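Local coordinates for uncharacterized protein BF1531 (Bacteroides fragilis, PDB 3SLR) that is of unknown function but binds magnesium in its HAD-like phosphatase domain and may hydrolyse ester bonds, at residues Y4-L9 and T33-T38; E91-S94 and L100-K103. All blocks are in the same frame, centred on the assembly; numbering follows the deposited sequence.

In the fold
The chain starts with helix 6-12, and contact 1 lays its first turn against the first turn of helix 34-46, closing a loop that contains strand 22-29, the second strand across the five-stranded parallel sheet. Further on, past strands 50-55 and 79-83, contact 2 closes a much shorter loop between helices 86-94 and 98-101. The two loops follow one another in series, neither nesting nor crossing, and their centres are about 32 Å apart. Contact 1 joins the N-terminal helix to a helix packed on the sheet; contact 2 ties helix 86-94 to the short helix 98-101. Segment 33-38 and both segments of contact 2 fall in the FkbH N-terminal family region, away from the magnesium site.

Contact 1 of 2, residues Y4-L9 and T33-T38; sequences YTFKEL and TQLLAT
The ring of F6 points its outer edge at the first turn of helix 34-46, where the backbone O of L35 lies near the ring plane, 3.4 Å from F6 CE1. T38 approaches the ring obliquely: its methyl CG2 is 3.9 Å from F6 CZ, with CB almost as near. L35 also touches through its side chain, one branch of which, CD2, reaches F6 CZ at 3.8 Å. The F6 side chain crosses those of L35 and T38 at about a right angle, and CE1 and CZ make its close approaches. Its CG stands anti to the backbone N (chi1 179°), carrying the ring out from helix 6-12 toward the other helix. The T38 methyl has the matching position, anti to its own N, which turns it to the ring. At the start of helix 6-12, T5 and E8 form a capping box: T5 N gives a bond of 2.8 Å to E8 OE1, on its anti lone pair, and E8 N returns one of 3.2 Å to T5 OG1. L200 and I196 add loop contacts to F6 and L35, respectively. No hydrogen bond crosses between the segments; they meet through apolar contacts and the polarised C-H edge of a ring facing a carbonyl oxygen, which joins the N-terminal helix to the sheet-flanking helix at the surface.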
# COMPACT_ATOMS: atom_id res chain seq x y z
N TYR A 4 4.78 -2.40 -11.55
CA TYR A 4 4.96 -2.78 -12.94
C TYR A 4 4.24 -1.80 -13.83
O TYR A 4 3.53 -0.91 -13.34
CB TYR A 4 4.41 -4.19 -13.17
CG TYR A 4 5.08 -5.26 -12.33
CD1 TYR A 4 6.23 -5.89 -12.78
CD2 TYR A 4 4.55 -5.66 -11.11
CE1 TYR A 4 6.85 -6.88 -12.03
CE2 TYR A 4 5.16 -6.64 -10.34
CZ TYR A 4 6.31 -7.25 -10.81
OH TYR A 4 6.92 -8.24 -10.07
N THR A 5 4.42 -1.93 -15.14
CA THR A 5 3.61 -1.18 -16.10
C THR A 5 2.42 -2.05 -16.48
O THR A 5 2.45 -3.27 -16.27
CB THR A 5 4.39 -0.84 -17.38
OG1 THR A 5 4.75 -2.05 -18.06
CG2 THR A 5 5.66 -0.06 -17.03
N PHE A 6 1.38 -1.44 -17.02
CA PHE A 6 0.23 -2.24 -17.44
C PHE A 6 0.66 -3.26 -18.49
O PHE A 6 0.21 -4.40 -18.48
CB PHE A 6 -0.91 -1.38 -17.99
CG PHE A 6 -2.08 -2.19 -18.45
CD1 PHE A 6 -2.97 -2.72 -17.53
CD2 PHE A 6 -2.29 -2.44 -19.79
CE1 PHE A 6 -4.06 -3.48 -17.94
CE2 PHE A 6 -3.38 -3.19 -20.22
CZ PHE A 6 -4.26 -3.72 -19.28
N LYS A 7 1.56 -2.85 -19.39
CA LYS A 7 2.07 -3.77 -20.40
C LYS A 7 2.63 -5.06 -19.79
O LYS A 7 2.36 -6.16 -20.28
CB LYS A 7 3.16 -3.10 -21.24
CG LYS A 7 3.75 -4.01 -22.29
CD LYS A 7 4.89 -3.34 -23.04
CE LYS A 7 5.39 -4.23 -24.18
NZ LYS A 7 5.72 -5.60 -23.70
N GLU A 8 3.42 -4.91 -18.73
CA GLU A 8 4.01 -6.06 -18.05
C GLU A 8 2.94 -6.91 -17.38
O GLU A 8 3.01 -8.15 -17.41
CB GLU A 8 5.02 -5.59 -17.01
CG GLU A 8 6.23 -4.89 -17.58
CD GLU A 8 7.13 -4.32 -16.50
OE1 GLU A 8 6.63 -3.57 -15.64
OE2 GLU A 8 8.34 -4.63 -16.50
N LEU A 9 1.96 -6.26 -16.76
CA LEU A 9 0.87 -6.98 -16.11
C LEU A 9 0.08 -7.81 -17.11
O LEU A 9 -0.23 -8.98 -16.86
CB LEU A 9 -0.05 -6.01 -15.36
CG LEU A 9 0.59 -5.28 -14.18
CD1 LEU A 9 -0.44 -4.39 -13.48
CD2 LEU A 9 1.19 -6.28 -13.20
N THR A 33 -14.45 -2.00 -16.05
CA THR A 33 -13.45 -2.71 -15.24
C THR A 33 -12.52 -3.65 -16.01
O THR A 33 -11.71 -4.35 -15.40
CB THR A 33 -14.12 -3.53 -14.09
OG1 THR A 33 -15.17 -4.36 -14.61
CG2 THR A 33 -14.71 -2.61 -13.04
N GLN A 34 -12.60 -3.66 -17.34
CA GLN A 34 -11.85 -4.67 -18.10
C GLN A 34 -10.33 -4.56 -17.96
O GLN A 34 -9.66 -5.57 -17.82
CB GLN A 34 -12.26 -4.70 -19.58
CG GLN A 34 -13.72 -5.01 -19.82
CD GLN A 34 -14.61 -3.76 -19.80
OE1 GLN A 34 -14.16 -2.66 -19.46
NE2 GLN A 34 -15.87 -3.94 -20.19
N LEU A 35 -9.79 -3.34 -17.99
CA LEU A 35 -8.36 -3.17 -17.84
C LEU A 35 -7.93 -3.43 -16.40
O LEU A 35 -6.87 -4.01 -16.15
CB LEU A 35 -7.91 -1.78 -18.28
CG LEU A 35 -8.14 -1.47 -19.76
CD1 LEU A 35 -7.44 -0.17 -20.13
CD2 LEU A 35 -7.66 -2.61 -20.62
N LEU A 36 -8.75 -3.01 -15.45
CA LEU A 36 -8.45 -3.25 -14.04
C LEU A 36 -8.43 -4.75 -13.75
O LEU A 36 -7.59 -5.24 -13.00
CB LEU A 36 -9.47 -2.55 -13.14
CG LEU A 36 -9.31 -2.69 -11.62
CD1 LEU A 36 -7.95 -2.19 -11.15
CD2 LEU A 36 -10.44 -1.96 -10.90
N ALA A 37 -9.35 -5.49 -14.38
CA ALA A 37 -9.35 -6.95 -14.25
C ALA A 37 -8.05 -7.57 -14.74
O ALA A 37 -7.44 -8.40 -14.05
CB ALA A 37 -10.53 -7.55 -15.01
N THR A 38 -7.61 -7.16 -15.93
CA THR A 38 -6.35 -7.63 -16.48
C THR A 38 -5.19 -7.30 -15.56
O THR A 38 -4.36 -8.16 -15.25
CB THR A 38 -6.10 -7.03 -17.87
OG1 THR A 38 -7.10 -7.50 -18.78
CG2 THR A 38 -4.74 -7.44 -18.38

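Contact 2 of 2, residues E91-S94 and L100-K103; sequences EKHS and LQNK
Q101 lays its carboxamide over one face of the H93 imidazole, the two planes only 11° apart. The amide nitrogen is the closest part: Q101 NE2 lies 3.3 Å from H93 CE1, displaced toward the rim of the ring. Nearer the backbone, Q101 CG makes a CH-pi contact over the same ring, 4.0 Å from the centroid and 29° off the normal, and Q101 CB lies 3.8 Å from H93 CD2. The same amide nitrogen also donates to the backbone O of H93 at 3.1 Å with a nearly straight N-H (169°). That oxygen lies close to the amide plane of Q101, but the donor stands above the carbonyl plane, off the lone pairs. Beyond CG the glutamine chain runs extended, which carries the amide across the ring to the carbonyl. Two successive helical elements of the FkbH N-terminal region are joined here: the last turn of helix 86-94 meets the short helix 98-101, ahead of helix 104-118. H93 and Q101 are also the pair whose CA atoms come nearest across the two segments, 5.8 Å apart. H93 is buried and further fixed from outside the two segments: its NE2 bonds to S145 O, F147 meets it edge-to-face, and L104 touches it from helix 104-118.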
# COMPACT_ATOMS: atom_id res chain seq x y z
N GLU A 91 -22.42 11.70 -9.33
CA GLU A 91 -23.58 11.79 -10.21
C GLU A 91 -24.87 11.42 -9.47
O GLU A 91 -25.88 12.12 -9.58
CB GLU A 91 -23.41 10.94 -11.46
CG GLU A 91 -24.69 10.93 -12.29
CD GLU A 91 -24.51 10.38 -13.69
OE1 GLU A 91 -23.83 9.35 -13.84
OE2 GLU A 91 -25.06 10.98 -14.63
N LYS A 92 -24.83 10.33 -8.72
CA LYS A 92 -25.99 9.89 -7.95
C LYS A 92 -26.50 11.00 -7.03
O LYS A 92 -27.69 11.31 -6.98
CB LYS A 92 -25.64 8.64 -7.14
CG LYS A 92 -26.77 8.03 -6.34
CD LYS A 92 -26.31 6.71 -5.70
CE LYS A 92 -27.46 5.98 -5.03
NZ LYS A 92 -28.15 6.86 -4.07
N HIS A 93 -25.57 11.61 -6.31
CA HIS A 93 -25.86 12.72 -5.40
C HIS A 93 -26.49 13.91 -6.13
O HIS A 93 -27.43 14.52 -5.65
CB HIS A 93 -24.57 13.11 -4.66
CG HIS A 93 -24.67 14.38 -3.87
ND1 HIS A 93 -24.38 15.61 -4.41
CD2 HIS A 93 -24.97 14.60 -2.57
CE1 HIS A 93 -24.53 16.54 -3.48
NE2 HIS A 93 -24.88 15.95 -2.35
N SER A 94 -25.97 14.23 -7.31
CA SER A 94 -26.38 15.45 -8.02
C SER A 94 -27.83 15.41 -8.50
O SER A 94 -28.45 16.45 -8.68
CB SER A 94 -25.47 15.70 -9.23
OG SER A 94 -25.84 14.83 -10.29
N LEU A 100 -32.75 13.28 0.07
CA LEU A 100 -32.03 12.08 -0.31
C LEU A 100 -30.51 12.27 -0.24
O LEU A 100 -29.78 11.31 0.03
CB LEU A 100 -32.45 11.58 -1.69
CG LEU A 100 -33.63 10.61 -1.70
CD1 LEU A 100 -34.77 11.13 -0.86
CD2 LEU A 100 -34.10 10.34 -3.13
N GLN A 101 -30.05 13.49 -0.48
CA GLN A 101 -28.62 13.78 -0.38
C GLN A 101 -28.14 13.58 1.05
O GLN A 101 -27.04 13.10 1.29
CB GLN A 101 -28.30 15.21 -0.85
CG GLN A 101 -28.54 15.43 -2.35
CD GLN A 101 -28.32 16.86 -2.78
OE1 GLN A 101 -28.64 17.81 -2.04
NE2 GLN A 101 -27.79 17.05 -3.98
N ASN A 102 -28.99 13.95 2.01
CA ASN A 102 -28.68 13.78 3.43
C ASN A 102 -28.50 12.32 3.80
O ASN A 102 -27.96 11.99 4.85
CB ASN A 102 -29.78 14.40 4.29
CG ASN A 102 -29.47 15.82 4.70
OD1 ASN A 102 -28.38 16.10 5.20
ND2 ASN A 102 -30.42 16.73 4.49
N LYS A 103 -28.96 11.43 2.92
CA LYS A 103 -28.91 10.00 3.17
C LYS A 103 -27.89 9.30 2.27
O LYS A 103 -27.84 8.07 2.24
CB LYS A 103 -30.29 9.36 2.93
CG LYS A 103 -31.35 9.78 3.93
CD LYS A 103 -32.71 9.21 3.58
CE LYS A 103 -33.78 9.71 4.55
NZ LYS A 103 -35.16 9.55 3.98